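Local coordinates for dephospho-CoA kinase (Mycobacterium paratuberculosis, PDB 6N39), which probably phosphorylates the 3'-hydroxyl of dephospho-CoA with ATP, the last step of coenzyme A biosynthesis, and carries a C-terminal UPF0157 (GrpB) domain, at residues T256-G260 / V358-T362. Sequence-based numbering, arbitrary orientation.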
# COMPACT_ATOMS: atom_id res chain seq x y z
N THR A 256 7.83 -14.76 5.30
CA THR A 256 8.52 -13.51 5.00
C THR A 256 8.66 -12.61 6.22
O THR A 256 9.38 -11.62 6.13
CB THR A 256 7.83 -12.71 3.86
OG1 THR A 256 6.54 -12.25 4.28
CG2 THR A 256 7.68 -13.56 2.58
N ALA A 257 8.02 -12.94 7.35
CA ALA A 257 8.16 -12.16 8.57
C ALA A 257 9.31 -12.62 9.46
O ALA A 257 9.58 -11.97 10.48
CB ALA A 257 6.86 -12.20 9.38
N LEU A 258 9.98 -13.71 9.13
CA LEU A 258 11.11 -14.15 9.95
C LEU A 258 12.31 -13.23 9.75
O LEU A 258 12.47 -12.63 8.68
CB LEU A 258 11.49 -15.58 9.61
CG LEU A 258 10.36 -16.59 9.80
CD1 LEU A 258 10.80 -17.98 9.39
CD2 LEU A 258 9.87 -16.58 11.25
N PRO A 259 13.17 -13.09 10.76
CA PRO A 259 14.41 -12.32 10.58
C PRO A 259 15.21 -12.84 9.39
O PRO A 259 15.35 -14.05 9.19
CB PRO A 259 15.17 -12.55 11.90
CG PRO A 259 14.10 -12.81 12.89
CD PRO A 259 13.01 -13.55 12.15
N GLY A 260 15.73 -11.90 8.61
CA GLY A 260 16.49 -12.22 7.42
C GLY A 260 17.66 -13.16 7.67
O GLY A 260 18.59 -12.83 8.41
N VAL A 358 5.36 -17.26 13.92
CA VAL A 358 6.48 -16.35 13.72
C VAL A 358 7.37 -16.30 14.96
O VAL A 358 8.60 -16.41 14.86
CB VAL A 358 5.98 -14.94 13.35
CG1 VAL A 358 7.15 -13.98 13.24
CG2 VAL A 358 5.20 -15.00 12.05
N ASP A 359 6.77 -16.08 16.14
CA ASP A 359 7.62 -15.94 17.33
C ASP A 359 8.39 -17.24 17.63
O ASP A 359 9.58 -17.21 17.99
CB ASP A 359 6.79 -15.52 18.54
CG ASP A 359 6.39 -14.06 18.48
OD1 ASP A 359 7.09 -13.31 17.79
OD2 ASP A 359 5.38 -13.67 19.10
N TRP A 360 7.71 -18.37 17.47
CA TRP A 360 8.31 -19.67 17.71
C TRP A 360 9.50 -19.91 16.79
O TRP A 360 10.61 -20.17 17.25
CB TRP A 360 7.24 -20.76 17.55
CG TRP A 360 7.75 -22.16 17.60
CD1 TRP A 360 8.44 -22.75 18.63
CD2 TRP A 360 7.62 -23.16 16.58
NE1 TRP A 360 8.74 -24.05 18.31
CE2 TRP A 360 8.25 -24.33 17.06
CE3 TRP A 360 7.03 -23.18 15.31
CZ2 TRP A 360 8.30 -25.50 16.32
CZ3 TRP A 360 7.08 -24.35 14.57
CH2 TRP A 360 7.72 -25.50 15.08
N LEU A 361 9.29 -19.77 15.47
CA LEU A 361 10.39 -19.99 14.54
C LEU A 361 11.51 -18.97 14.74
O LEU A 361 12.69 -19.30 14.56
CB LEU A 361 9.88 -19.97 13.10
CG LEU A 361 9.10 -21.22 12.64
CD1 LEU A 361 8.80 -21.17 11.15
CD2 LEU A 361 9.84 -22.50 13.00
N THR A 362 11.17 -17.74 15.12
CA THR A 362 12.22 -16.77 15.42
C THR A 362 13.09 -17.24 16.58
O THR A 362 14.31 -17.06 16.56
CB THR A 362 11.62 -15.39 15.72
OG1 THR A 362 10.92 -14.92 14.57
CG2 THR A 362 12.73 -14.40 16.08
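Val358 meets the loop 256-260 with both of its methyl groups: Val358 CG2 lies 4.2 Å from Ala257 CB, while Val358 CG1, anti to the backbone N (chi1 176°), lies loosely near Ala257 O and beside Leu258 CD2, at the limit of contact. The backbone oxygen of Val358 also belongs to the interface, since Leu258 CD2 rests 3.8 Å from Val358 O. Nearly one helical turn further on, Leu361 continues the apolar surface. Leu361 CB is 3.9 Å from Leu258 CD2, and Leu361 CD1 approaches Leu258 CD1, so the two branches of one leucine fork contact different parts of the other residue. The Leu361 side chain also touches Ala367 and Tyr371 of helix 365-382. Thr362 then closes the contact beside the proline. With the hydroxyl held near its own backbone N (chi1 -62°), Thr362 OG1 can bend back and donate to Val358 O over 2.8 Å, approaching from above the carbonyl plane; the helical N-H of Thr362 reaches the same oxygen from the opposite face. The hydroxyl bond holds the rotation of the threonine side chain, leaving Thr362 OG1 3.5 Å from Pro259 CD. Thr362 CG2 sits 3.8 Å from Pro259 CG, the two side chains crossing almost at right angles. Across the segments the contact is purely van der Waals, changing from buried at Leu258 to exposed at Pro259 and Thr362. It is plain loop-on-helix packing within the UPF0157 (GrpB) region, joining the loop that follows edge strand 249-253 of the mixed sheet to the C-terminal part of helix 349-363.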